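Local coordinates for UPF0141 protein yjdB (PDB 4TN0) that probably transfers phosphoethanolamine at a periplasmic zinc site, as the C-terminal domain of an enzyme required for polymyxin resistance and motility in Campylobacter jejuni, at residues 58-63 / 241-246; 163-168 / 194-199; 22-27 / 148-153; 188-193 / 229-234. All blocks are in the same frame, centred on the assembly; numbering follows the deposited sequence.

Interaction 1: 58-63 / 241-246; sequences FSSCGT and MPYAIA
G62 and Y243 make the closest backbone approach between 58-63 and 241-246, their CA atoms 6.1 Å apart. The first segment runs off the end of strand 53-59 into loop; the second is a loop with a turn, in which I245 N and A246 N bond back to P242 O and Y243 O. No backbone-to-backbone hydrogen bond joins them: both crossing bonds run from a side-chain hydroxyl to a carbonyl. Y243, with CG anti to its backbone N (chi1 -163°), lays its ring along the first segment. Y243 CD2 comes 3.8 Å from G62 CA, and at the tip Y243 OH donates to S60 O at 2.7 Å, nearly along the C=O axis. T63 meets the start of 241-246: T63 OG1 donates to M241 O at 2.7 Å, from above the carbonyl plane (41° out of it). T63 CG2 packs 3.9 Å from A246 CB. Within the first segment S60 OG donates to G62 O at 2.7 Å, two residues along. Two residues on from T63 is T65, the phosphothreonine that binds zinc; the T63 side chain is about 9 Å from the metal. Around the contact, the disulfide from C61 to C71 ties the segment to helix 68-73, T63 and Y243 rest on helix 248-251, and strand 53-59 lies in the main sheet between strands 252-259 and 276-277.

Interaction 2: 163-168 / 194-199; sequences KRYPSE and DNTLLY
Y165 holds CG between its backbone N and carbonyl carbon (chi1 53°), while N195 turns CG anti to its carbonyl carbon (chi1 -73°); together these settings lay the Y165 ring against the side of the helix, with the amide at its hydroxyl. N195 CB sits over one ring face, 3.5 Å from the centroid of the Y165 ring, a CH-pi contact. From there the amide, its plane nearly perpendicular to the ring, sends N195 ND2 to Y165 OH at 3.1 Å. That bond is almost straight (177° at the hydrogen) and lies in the amide plane, so the phenol oxygen acts as acceptor; the other end of the amide, OD1, accepts a hydrogen bond from the backbone N of F172. T196 comes to the edge of the same ring, T196 CG2 lying 3.6 Å from Y165 CD1.

The loop carrying 163-168 belongs to the long connection from strand 146-152 to helix 186-211, the first half of a beta-alpha-beta crossover to strand 218-224 in this alkaline phosphatase-like fold, and here it folds back onto the helix it leads into.

One turn further along, Y199 receives P166 over a ring face, P166 CD lying 3.5 Å from the Y199 ring centroid. Y199 CB meets Y165 CB at 3.8 Å, and R164 O approaches Y199 CE2 obliquely at 3.2 Å. The Y199 hydroxyl is hydrogen-bonded to E130. R164 runs alongside T196, R164 CB to T196 CG2 3.9 Å, before its bent chain carries NH2 away to H157 O and T160.

Interaction 3: 22-27 / 148-153; sequences LVVGET and IIVLHL
V24 and H152 form the last bridged pair of two parallel central strands, 18-24 and 146-152, of this alkaline phosphatase-like fold, the first of which runs on into the zinc ligand E26. The axes of 22-24 and 148-152 approach to 4.7 Å, 19° from parallel. Four backbone hydrogen bonds alternate across them: L22 N to I149 O, L151 N to L22 O, V24 N to L151 O and L153 N to V24 O, all within 2.8 to 2.9 Å. The V24 N to L151 O bond is the most bent, 137° at the hydrogen. On one face L22 CD2 meets V150 CG2 at 4.1 Å. Further along, H152 CD2 lies 3.5 Å from V24 CG1, the ring edge also facing V24 O in the ring plane; H152 ND1 is hydrogen-bonded to D105. On the other face V23 CG1 packs 3.6 Å from L153 CG.

Past the strand, E26 binds zinc through OE2, with T65, D226 and H227 completing the site. T27 OG1 donates to E26 OE2 at 2.8 Å, on the anti side and 32° out of the carboxylate plane, while E26 OE1 is hydrogen-bonded to N107.

The pair lies between strands 100-105 and 218-224 in the main sheet, and helix 68-73 covers the face bearing L22, V24 and H152.

Interaction 4: 188-193 / 229-234; sequences ALINTY and ESLGEN
I190 and L231 are the closest backbone pair, CA to CA 7.2 Å, where one side of helix 186-211 meets the short strand 230-231 and the turn after it; no hydrogen bond crosses, and the contact is largely apolar. L231 carries it, packing against L189, I190 and Y193. With CG anti to its carbonyl carbon (chi1 -61°), L231 does most of its touching through CD1: L231 CD1 is 3.6 Å from I190 CD1, and lies over one face of the Y193 ring, 4.1 Å from the centroid in a CH-pi contact. L189 CD2 lies 3.7 Å from the backbone L231 O. At the far end of the ring E229 CB comes 4.0 Å from Y193 OH, though the carboxylate bends away to Y161 and H239. The hydroxyl of Y193 is itself hydrogen-bonded to T27 O, next to the zinc ligand E26.

Within the turn, E233 OE1 accepts a hydrogen bond from L231 N at 2.9 Å, from above the carboxylate plane (38° out of it), and E233 OE2 forms a salt bridge with R29. G232 has backbone angles (phi 97°) at which a CB would jam against the L231 carbonyl O.

Strand 230-231 pairs antiparallel with strand 237-238 as a two-stranded hairpin, and this contact fastens that hairpin to helix 186-211.

How the interactions relate
Interaction 3 is the most central contact, its centre about 5 Å from the chain centre with every touching residue buried, and it is held by regular backbone bonds of the main sheet. The others are centred about 16 to 21 Å out, yet interactions 2 and 4 are also buried and interaction 1 partly so. These depend on side chains: interaction 1 on hydroxyl-to-carbonyl bonds, interaction 2 on tyrosine faces and one amide, interaction 4 on aliphatic and CH-pi packing. Interactions 1 and 3 reach the same sheet; interaction 3 holds the zinc ligand E26, while 58-63 lies just before T65. Interactions 2 and 4 share helix 186-211 and touch where Y165 OH meets T192 CG2. Interactions 3 and 4 touch where T27 CG2 meets E229 CD.

Interaction 1: 58-63 / 241-246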
loop_
_atom_site.group_PDB
_atom_site.type_symbol
_atom_site.label_atom_id
_atom_site.label_comp_id
_atom_site.label_asym_id
_atom_site.label_seq_id
_atom_site.Cartn_x
_atom_site.Cartn_y
_atom_site.Cartn_z
ATOM N N PHE A 58 -7.943 1.569 9.442
ATOM C CA PHE A 58 -6.945 2.331 8.715
ATOM C C PHE A 58 -7.628 3.186 7.652
ATOM O O PHE A 58 -8.435 2.673 6.866
ATOM C CB PHE A 58 -5.960 1.357 8.069
ATOM C CG PHE A 58 -4.582 1.900 7.879
ATOM C CD1 PHE A 58 -4.228 2.534 6.705
ATOM C CD2 PHE A 58 -3.620 1.732 8.861
ATOM C CE1 PHE A 58 -2.944 3.014 6.525
ATOM C CE2 PHE A 58 -2.335 2.210 8.683
ATOM C CZ PHE A 58 -1.997 2.854 7.523
ATOM N N SER A 59 -7.301 4.475 7.612
ATOM C CA SER A 59 -7.938 5.417 6.688
ATOM C C SER A 59 -6.981 6.034 5.688
ATOM O O SER A 59 -5.783 6.086 5.925
ATOM C CB SER A 59 -8.618 6.541 7.465
ATOM O OG SER A 59 -9.916 6.148 7.872
ATOM N N SER A 60 -7.526 6.555 4.593
ATOM C CA SER A 60 -6.695 7.149 3.558
ATOM C C SER A 60 -6.719 8.649 3.684
ATOM O O SER A 60 -7.580 9.230 4.342
ATOM C CB SER A 60 -7.165 6.761 2.150
ATOM O OG SER A 60 -8.457 7.283 1.900
ATOM N N CYS A 61 -5.780 9.268 2.992
ATOM C CA CYS A 61 -5.590 10.697 3.063
ATOM C C CYS A 61 -6.577 11.417 2.140
ATOM O O CYS A 61 -7.018 12.523 2.431
ATOM C CB CYS A 61 -4.130 11.021 2.708
ATOM S SG CYS A 61 -3.727 12.748 2.810
ATOM N N GLY A 62 -6.950 10.761 1.043
ATOM C CA GLY A 62 -7.867 11.324 0.069
ATOM C C GLY A 62 -8.711 10.232 -0.574
ATOM O O GLY A 62 -8.654 9.070 -0.168
ATOM N N THR A 63 -9.516 10.592 -1.563
ATOM C CA THR A 63 -10.334 9.593 -2.226
ATOM C C THR A 63 -9.954 9.416 -3.675
ATOM O O THR A 63 -10.654 8.730 -4.409
ATOM C CB THR A 63 -11.822 9.941 -2.186
ATOM O OG1 THR A 63 -12.011 11.201 -2.840
ATOM C CG2 THR A 63 -12.316 10.002 -0.769
ATOM N N MET A 241 -14.948 10.987 -4.481
ATOM C CA MET A 241 -15.969 11.857 -3.863
ATOM C C MET A 241 -15.283 12.754 -2.807
ATOM O O MET A 241 -14.376 12.298 -2.109
ATOM C CB MET A 241 -17.090 11.007 -3.240
ATOM C CG MET A 241 -18.231 11.806 -2.598
ATOM S SD MET A 241 -19.675 10.841 -2.061
ATOM C CE MET A 241 -20.465 10.463 -3.623
ATOM N N PRO A 242 -15.678 14.034 -2.700
ATOM C CA PRO A 242 -14.978 14.879 -1.698
ATOM C C PRO A 242 -14.915 14.222 -0.306
ATOM O O PRO A 242 -15.899 13.664 0.179
ATOM C CB PRO A 242 -15.795 16.165 -1.688
ATOM C CG PRO A 242 -16.354 16.237 -3.142
ATOM C CD PRO A 242 -16.646 14.795 -3.513
ATOM N N TYR A 243 -13.729 14.220 0.280
ATOM C CA TYR A 243 -13.451 13.414 1.452
ATOM C C TYR A 243 -14.466 13.558 2.557
ATOM O O TYR A 243 -14.897 12.560 3.127
ATOM C CB TYR A 243 -12.058 13.774 1.992
ATOM C CG TYR A 243 -11.493 12.748 2.955
ATOM C CD1 TYR A 243 -11.760 12.802 4.321
ATOM C CD2 TYR A 243 -10.754 11.677 2.476
ATOM C CE1 TYR A 243 -11.244 11.839 5.187
ATOM C CE2 TYR A 243 -10.247 10.727 3.317
ATOM C CZ TYR A 243 -10.496 10.795 4.664
ATOM O OH TYR A 243 -9.964 9.805 5.466
ATOM N N ALA A 244 -14.849 14.804 2.851
ATOM C CA ALA A 244 -15.708 15.098 3.989
ATOM C C ALA A 244 -17.118 14.472 3.839
ATOM O O ALA A 244 -17.778 14.158 4.837
ATOM C CB ALA A 244 -15.794 16.617 4.207
ATOM N N ILE A 245 -17.576 14.254 2.611
ATOM C CA ILE A 245 -18.893 13.667 2.476
ATOM C C ILE A 245 -18.800 12.237 1.987
ATOM O O ILE A 245 -19.817 11.584 1.823
ATOM C CB ILE A 245 -19.801 14.437 1.508
ATOM C CG1 ILE A 245 -19.293 14.287 0.069
ATOM C CG2 ILE A 245 -19.899 15.873 1.890
ATOM C CD1 ILE A 245 -20.220 14.889 -0.991
ATOM N N ALA A 246 -17.581 11.744 1.773
ATOM C CA ALA A 246 -17.399 10.424 1.168
ATOM C C ALA A 246 -17.846 9.310 2.107
ATOM O O ALA A 246 -17.646 9.399 3.308
ATOM C CB ALA A 246 -15.919 10.218 0.769
#

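Interaction 2: 163-168 / 194-199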
loop_
_atom_site.group_PDB
_atom_site.type_symbol
_atom_site.label_atom_id
_atom_site.label_comp_id
_atom_site.label_asym_id
_atom_site.label_seq_id
_atom_site.Cartn_x
_atom_site.Cartn_y
_atom_site.Cartn_z
ATOM N N LYS A 163 -10.397 -6.967 -15.869
ATOM C CA LYS A 163 -9.128 -7.040 -16.587
ATOM C C LYS A 163 -7.929 -7.070 -15.644
ATOM O O LYS A 163 -6.801 -7.150 -16.095
ATOM C CB LYS A 163 -8.958 -5.851 -17.532
ATOM C CG LYS A 163 -9.827 -5.847 -18.801
ATOM C CD LYS A 163 -9.540 -4.539 -19.530
ATOM C CE LYS A 163 -10.005 -4.478 -20.949
ATOM N NZ LYS A 163 -9.613 -3.114 -21.452
ATOM N N ARG A 164 -8.165 -6.995 -14.342
ATOM C CA ARG A 164 -7.057 -6.847 -13.389
ATOM C C ARG A 164 -6.434 -8.192 -13.009
ATOM O O ARG A 164 -5.302 -8.248 -12.544
ATOM C CB ARG A 164 -7.541 -6.126 -12.115
ATOM C CG ARG A 164 -8.148 -4.727 -12.341
ATOM C CD ARG A 164 -7.091 -3.658 -12.582
ATOM N NE ARG A 164 -6.644 -3.593 -13.968
ATOM C CZ ARG A 164 -7.221 -2.879 -14.929
ATOM N NH1 ARG A 164 -6.711 -2.909 -16.158
ATOM N NH2 ARG A 164 -8.292 -2.129 -14.670
ATOM N N TYR A 165 -7.171 -9.274 -13.219
ATOM C CA TYR A 165 -6.697 -10.586 -12.805
ATOM C C TYR A 165 -6.765 -11.598 -13.942
ATOM O O TYR A 165 -7.621 -11.491 -14.818
ATOM C CB TYR A 165 -7.500 -11.093 -11.616
ATOM C CG TYR A 165 -8.996 -11.084 -11.829
ATOM C CD1 TYR A 165 -9.768 -10.015 -11.391
ATOM C CD2 TYR A 165 -9.639 -12.152 -12.456
ATOM C CE1 TYR A 165 -11.124 -9.994 -11.576
ATOM C CE2 TYR A 165 -11.004 -12.150 -12.642
ATOM C CZ TYR A 165 -11.741 -11.063 -12.203
ATOM O OH TYR A 165 -13.092 -11.044 -12.370
ATOM N N PRO A 166 -5.842 -12.574 -13.939
ATOM C CA PRO A 166 -5.864 -13.670 -14.915
ATOM C C PRO A 166 -6.965 -14.678 -14.586
ATOM O O PRO A 166 -7.472 -14.664 -13.451
ATOM C CB PRO A 166 -4.463 -14.283 -14.776
ATOM C CG PRO A 166 -4.109 -14.037 -13.337
ATOM C CD PRO A 166 -4.687 -12.673 -13.026
ATOM N N SER A 167 -7.327 -15.523 -15.558
ATOM C CA SER A 167 -8.458 -16.449 -15.407
ATOM C C SER A 167 -8.283 -17.351 -14.197
ATOM O O SER A 167 -9.255 -17.771 -13.577
ATOM C CB SER A 167 -8.676 -17.279 -16.692
ATOM O OG SER A 167 -7.627 -18.207 -16.955
ATOM N N GLU A 168 -7.034 -17.608 -13.825
ATOM C CA GLU A 168 -6.765 -18.507 -12.715
ATOM C C GLU A 168 -7.285 -17.955 -11.382
ATOM O O GLU A 168 -7.424 -18.713 -10.412
ATOM C CB GLU A 168 -5.253 -18.777 -12.617
ATOM C CG GLU A 168 -4.652 -19.488 -13.859
ATOM C CD GLU A 168 -4.305 -18.534 -15.020
ATOM O OE1 GLU A 168 -4.329 -17.307 -14.818
ATOM O OE2 GLU A 168 -3.990 -19.007 -16.133
ATOM N N ASP A 194 -13.992 -8.481 -5.848
ATOM C CA ASP A 194 -13.359 -9.378 -4.888
ATOM C C ASP A 194 -12.258 -10.251 -5.506
ATOM O O ASP A 194 -11.226 -10.543 -4.861
ATOM C CB ASP A 194 -14.410 -10.260 -4.234
ATOM C CG ASP A 194 -15.228 -9.508 -3.215
ATOM O OD1 ASP A 194 -14.847 -8.364 -2.894
ATOM O OD2 ASP A 194 -16.217 -10.061 -2.700
ATOM N N ASN A 195 -12.472 -10.659 -6.753
ATOM C CA ASN A 195 -11.435 -11.372 -7.491
ATOM C C ASN A 195 -10.166 -10.545 -7.583
ATOM O O ASN A 195 -9.074 -11.083 -7.437
ATOM C CB ASN A 195 -11.897 -11.729 -8.905
ATOM C CG ASN A 195 -12.900 -12.845 -8.929
ATOM O OD1 ASN A 195 -13.033 -13.604 -7.971
ATOM N ND2 ASN A 195 -13.631 -12.946 -10.036
ATOM N N THR A 196 -10.307 -9.244 -7.835
ATOM C CA THR A 196 -9.143 -8.377 -7.940
ATOM C C THR A 196 -8.405 -8.321 -6.607
ATOM O O THR A 196 -7.184 -8.221 -6.575
ATOM C CB THR A 196 -9.508 -6.933 -8.367
ATOM O OG1 THR A 196 -10.203 -6.259 -7.299
ATOM C CG2 THR A 196 -10.367 -6.954 -9.568
ATOM N N LEU A 197 -9.154 -8.390 -5.510
ATOM C CA LEU A 197 -8.560 -8.390 -4.172
ATOM C C LEU A 197 -7.805 -9.701 -3.915
ATOM O O LEU A 197 -6.717 -9.704 -3.322
ATOM C CB LEU A 197 -9.645 -8.184 -3.111
ATOM C CG LEU A 197 -10.384 -6.830 -3.076
ATOM C CD1 LEU A 197 -11.445 -6.798 -1.997
ATOM C CD2 LEU A 197 -9.411 -5.665 -2.882
ATOM N N LEU A 198 -8.407 -10.805 -4.356
ATOM C CA LEU A 198 -7.839 -12.142 -4.251
ATOM C C LEU A 198 -6.511 -12.213 -4.985
ATOM O O LEU A 198 -5.513 -12.702 -4.456
ATOM C CB LEU A 198 -8.809 -13.175 -4.818
ATOM C CG LEU A 198 -8.478 -14.646 -4.599
ATOM C CD1 LEU A 198 -8.496 -14.954 -3.106
ATOM C CD2 LEU A 198 -9.511 -15.495 -5.330
ATOM N N TYR A 199 -6.498 -11.690 -6.201
ATOM C CA TYR A 199 -5.279 -11.680 -6.993
ATOM C C TYR A 199 -4.197 -10.863 -6.300
ATOM O O TYR A 199 -3.060 -11.296 -6.192
ATOM C CB TYR A 199 -5.563 -11.114 -8.381
ATOM C CG TYR A 199 -4.378 -11.088 -9.328
ATOM C CD1 TYR A 199 -3.582 -12.210 -9.510
ATOM C CD2 TYR A 199 -4.099 -9.959 -10.086
ATOM C CE1 TYR A 199 -2.522 -12.198 -10.407
ATOM C CE2 TYR A 199 -3.041 -9.929 -10.977
ATOM C CZ TYR A 199 -2.258 -11.055 -11.141
ATOM O OH TYR A 199 -1.214 -11.031 -12.030
#

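Interaction 3: 22-27 / 148-153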
loop_
_atom_site.group_PDB
_atom_site.type_symbol
_atom_site.label_atom_id
_atom_site.label_comp_id
_atom_site.label_asym_id
_atom_site.label_seq_id
_atom_site.Cartn_x
_atom_site.Cartn_y
_atom_site.Cartn_z
ATOM N N LEU A 22 7.502 -2.226 0.312
ATOM C CA LEU A 22 6.310 -1.394 0.495
ATOM C C LEU A 22 5.395 -1.572 -0.704
ATOM O O LEU A 22 5.753 -1.215 -1.826
ATOM C CB LEU A 22 6.687 0.077 0.636
ATOM C CG LEU A 22 5.568 1.094 0.807
ATOM C CD1 LEU A 22 4.833 0.872 2.121
ATOM C CD2 LEU A 22 6.142 2.492 0.747
ATOM N N VAL A 23 4.217 -2.122 -0.498
ATOM C CA VAL A 23 3.336 -2.268 -1.641
ATOM C C VAL A 23 2.208 -1.238 -1.593
ATOM O O VAL A 23 1.356 -1.280 -0.702
ATOM C CB VAL A 23 2.751 -3.686 -1.739
ATOM C CG1 VAL A 23 1.857 -3.786 -2.964
ATOM C CG2 VAL A 23 3.879 -4.690 -1.867
ATOM N N VAL A 24 2.241 -0.301 -2.545
ATOM C CA VAL A 24 1.177 0.693 -2.711
ATOM C C VAL A 24 0.074 0.158 -3.628
ATOM O O VAL A 24 0.244 0.008 -4.846
ATOM C CB VAL A 24 1.714 2.020 -3.285
ATOM C CG1 VAL A 24 0.571 3.015 -3.536
ATOM C CG2 VAL A 24 2.792 2.602 -2.377
ATOM N N GLY A 25 -1.067 -0.127 -3.022
ATOM C CA GLY A 25 -2.190 -0.671 -3.755
ATOM C C GLY A 25 -3.011 0.347 -4.528
ATOM O O GLY A 25 -2.597 1.491 -4.777
ATOM N N GLU A 26 -4.178 -0.096 -4.959
ATOM C CA GLU A 26 -4.987 0.730 -5.828
ATOM C C GLU A 26 -6.449 0.312 -5.698
ATOM O O GLU A 26 -6.792 -0.844 -5.980
ATOM C CB GLU A 26 -4.500 0.623 -7.284
ATOM C CG GLU A 26 -5.405 1.333 -8.292
ATOM C CD GLU A 26 -5.398 2.831 -8.087
ATOM O OE1 GLU A 26 -4.506 3.520 -8.640
ATOM O OE2 GLU A 26 -6.265 3.314 -7.327
ATOM N N THR A 27 -7.279 1.245 -5.218
ATOM C CA THR A 27 -8.741 1.145 -5.242
ATOM C C THR A 27 -9.308 0.074 -4.270
ATOM O O THR A 27 -10.531 -0.058 -4.073
ATOM C CB THR A 27 -9.209 0.905 -6.730
ATOM O OG1 THR A 27 -8.781 2.015 -7.547
ATOM C CG2 THR A 27 -10.701 0.737 -6.859
ATOM N N ILE A 148 14.823 -0.349 0.530
ATOM C CA ILE A 148 13.366 -0.283 0.397
ATOM C C ILE A 148 13.018 -0.443 -1.064
ATOM O O ILE A 148 13.557 0.249 -1.938
ATOM C CB ILE A 148 12.731 1.026 0.962
ATOM C CG1 ILE A 148 11.201 0.932 0.894
ATOM C CG2 ILE A 148 13.262 2.271 0.251
ATOM C CD1 ILE A 148 10.460 2.081 1.559
ATOM N N ILE A 149 12.118 -1.387 -1.309
ATOM C CA ILE A 149 11.564 -1.630 -2.626
ATOM C C ILE A 149 10.078 -1.302 -2.640
ATOM O O ILE A 149 9.288 -1.869 -1.867
ATOM C CB ILE A 149 11.780 -3.095 -3.053
ATOM C CG1 ILE A 149 13.275 -3.454 -2.905
ATOM C CG2 ILE A 149 11.260 -3.312 -4.481
ATOM C CD1 ILE A 149 13.646 -4.864 -3.329
ATOM N N VAL A 150 9.696 -0.359 -3.494
ATOM C CA VAL A 150 8.283 -0.017 -3.630
ATOM C C VAL A 150 7.673 -0.713 -4.847
ATOM O O VAL A 150 8.215 -0.658 -5.961
ATOM C CB VAL A 150 8.059 1.498 -3.750
ATOM C CG1 VAL A 150 6.564 1.786 -3.880
ATOM C CG2 VAL A 150 8.639 2.238 -2.537
ATOM N N LEU A 151 6.577 -1.425 -4.612
ATOM C CA LEU A 151 5.796 -1.954 -5.710
ATOM C C LEU A 151 4.447 -1.224 -5.727
ATOM O O LEU A 151 3.677 -1.307 -4.757
ATOM C CB LEU A 151 5.604 -3.464 -5.570
ATOM C CG LEU A 151 6.896 -4.271 -5.383
ATOM C CD1 LEU A 151 6.598 -5.760 -5.192
ATOM C CD2 LEU A 151 7.880 -4.032 -6.514
ATOM N N HIS A 152 4.176 -0.522 -6.832
ATOM C CA HIS A 152 2.937 0.240 -7.019
ATOM C C HIS A 152 2.004 -0.550 -7.950
ATOM O O HIS A 152 2.270 -0.685 -9.152
ATOM C CB HIS A 152 3.234 1.631 -7.602
ATOM C CG HIS A 152 2.049 2.558 -7.638
ATOM N ND1 HIS A 152 2.026 3.706 -8.403
ATOM C CD2 HIS A 152 0.855 2.515 -6.998
ATOM C CE1 HIS A 152 0.867 4.315 -8.255
ATOM N NE2 HIS A 152 0.139 3.617 -7.404
ATOM N N LEU A 153 0.923 -1.071 -7.373
ATOM C CA LEU A 153 -0.030 -1.918 -8.081
ATOM C C LEU A 153 -1.043 -1.169 -8.945
ATOM O O LEU A 153 -1.398 -0.025 -8.665
ATOM C CB LEU A 153 -0.805 -2.767 -7.078
ATOM C CG LEU A 153 0.006 -3.574 -6.069
ATOM C CD1 LEU A 153 -0.946 -4.407 -5.210
ATOM C CD2 LEU A 153 1.027 -4.447 -6.783
#

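Interaction 4: 188-193 / 229-234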
loop_
_atom_site.group_PDB
_atom_site.type_symbol
_atom_site.label_atom_id
_atom_site.label_comp_id
_atom_site.label_asym_id
_atom_site.label_seq_id
_atom_site.Cartn_x
_atom_site.Cartn_y
_atom_site.Cartn_z
ATOM N N ALA A 188 -22.668 -9.708 -9.046
ATOM C CA ALA A 188 -21.667 -10.042 -10.049
ATOM C C ALA A 188 -20.580 -8.989 -10.036
ATOM O O ALA A 188 -19.401 -9.296 -10.272
ATOM C CB ALA A 188 -22.300 -10.174 -11.480
ATOM N N LEU A 189 -20.973 -7.740 -9.801
ATOM C CA LEU A 189 -20.000 -6.665 -9.735
ATOM C C LEU A 189 -19.091 -6.883 -8.532
ATOM O O LEU A 189 -17.868 -6.788 -8.651
ATOM C CB LEU A 189 -20.683 -5.305 -9.673
ATOM C CG LEU A 189 -19.756 -4.106 -9.493
ATOM C CD1 LEU A 189 -18.736 -4.065 -10.622
ATOM C CD2 LEU A 189 -20.536 -2.803 -9.413
ATOM N N ILE A 190 -19.688 -7.211 -7.386
ATOM C CA ILE A 190 -18.923 -7.452 -6.160
ATOM C C ILE A 190 -17.949 -8.607 -6.350
ATOM O O ILE A 190 -16.793 -8.551 -5.878
ATOM C CB ILE A 190 -19.833 -7.736 -4.938
ATOM C CG1 ILE A 190 -20.907 -6.648 -4.792
ATOM C CG2 ILE A 190 -19.019 -7.945 -3.667
ATOM C CD1 ILE A 190 -20.381 -5.329 -4.419
ATOM N N ASN A 191 -18.420 -9.676 -7.000
ATOM C CA ASN A 191 -17.571 -10.829 -7.246
ATOM C C ASN A 191 -16.327 -10.410 -8.016
ATOM O O ASN A 191 -15.209 -10.758 -7.650
ATOM C CB ASN A 191 -18.308 -11.918 -8.038
ATOM C CG ASN A 191 -19.350 -12.671 -7.219
ATOM O OD1 ASN A 191 -19.310 -12.692 -5.990
ATOM N ND2 ASN A 191 -20.271 -13.329 -7.919
ATOM N N THR A 192 -16.533 -9.625 -9.066
ATOM C CA THR A 192 -15.434 -9.167 -9.906
ATOM C C THR A 192 -14.440 -8.353 -9.101
ATOM O O THR A 192 -13.227 -8.500 -9.252
ATOM C CB THR A 192 -15.955 -8.324 -11.074
ATOM O OG1 THR A 192 -17.143 -8.934 -11.600
ATOM C CG2 THR A 192 -14.910 -8.191 -12.162
ATOM N N TYR A 193 -14.975 -7.494 -8.237
ATOM C CA TYR A 193 -14.167 -6.624 -7.399
ATOM C C TYR A 193 -13.352 -7.460 -6.418
ATOM O O TYR A 193 -12.167 -7.174 -6.192
ATOM C CB TYR A 193 -15.054 -5.586 -6.667
ATOM C CG TYR A 193 -14.269 -4.634 -5.778
ATOM C CD1 TYR A 193 -13.535 -3.585 -6.330
ATOM C CD2 TYR A 193 -14.268 -4.780 -4.388
ATOM C CE1 TYR A 193 -12.793 -2.717 -5.527
ATOM C CE2 TYR A 193 -13.546 -3.906 -3.573
ATOM C CZ TYR A 193 -12.816 -2.878 -4.153
ATOM O OH TYR A 193 -12.101 -2.016 -3.362
ATOM N N GLU A 229 -13.338 2.374 -2.795
ATOM C CA GLU A 229 -14.113 2.365 -4.040
ATOM C C GLU A 229 -15.587 2.174 -3.730
ATOM O O GLU A 229 -15.933 1.428 -2.816
ATOM C CB GLU A 229 -13.647 1.251 -4.977
ATOM C CG GLU A 229 -14.309 1.252 -6.358
ATOM C CD GLU A 229 -13.630 2.197 -7.337
ATOM O OE1 GLU A 229 -13.048 3.238 -6.896
ATOM O OE2 GLU A 229 -13.693 1.890 -8.555
ATOM N N SER A 230 -16.447 2.860 -4.473
ATOM C CA SER A 230 -17.894 2.615 -4.408
ATOM C C SER A 230 -18.338 1.631 -5.510
ATOM O O SER A 230 -17.830 1.685 -6.625
ATOM C CB SER A 230 -18.672 3.927 -4.525
ATOM O OG SER A 230 -18.636 4.614 -3.296
ATOM N N LEU A 231 -19.321 0.782 -5.203
ATOM C CA LEU A 231 -19.764 -0.252 -6.130
ATOM C C LEU A 231 -21.288 -0.203 -6.350
ATOM O O LEU A 231 -21.955 -1.237 -6.380
ATOM C CB LEU A 231 -19.347 -1.625 -5.603
ATOM C CG LEU A 231 -17.832 -1.847 -5.449
ATOM C CD1 LEU A 231 -17.577 -3.109 -4.687
ATOM C CD2 LEU A 231 -17.106 -1.903 -6.756
ATOM N N GLY A 232 -21.838 1.006 -6.479
ATOM C CA GLY A 232 -23.260 1.171 -6.740
ATOM C C GLY A 232 -24.109 1.436 -5.507
ATOM O O GLY A 232 -25.281 1.793 -5.616
ATOM N N GLU A 233 -23.547 1.222 -4.325
ATOM C CA GLU A 233 -24.286 1.544 -3.118
ATOM C C GLU A 233 -24.708 3.011 -3.167
ATOM O O GLU A 233 -23.882 3.895 -3.403
ATOM C CB GLU A 233 -23.462 1.266 -1.863
ATOM C CG GLU A 233 -22.805 -0.109 -1.815
ATOM C CD GLU A 233 -21.358 -0.073 -2.306
ATOM O OE1 GLU A 233 -20.930 0.972 -2.852
ATOM O OE2 GLU A 233 -20.636 -1.081 -2.120
ATOM N N ASN A 234 -26.002 3.252 -2.972
ATOM C CA ASN A 234 -26.557 4.594 -2.987
ATOM C C ASN A 234 -26.291 5.310 -4.314
ATOM O O ASN A 234 -26.226 6.545 -4.376
ATOM C CB ASN A 234 -25.973 5.376 -1.803
ATOM C CG ASN A 234 -26.256 4.687 -0.470
ATOM O OD1 ASN A 234 -27.386 4.713 0.042
ATOM N ND2 ASN A 234 -25.250 4.026 0.070
#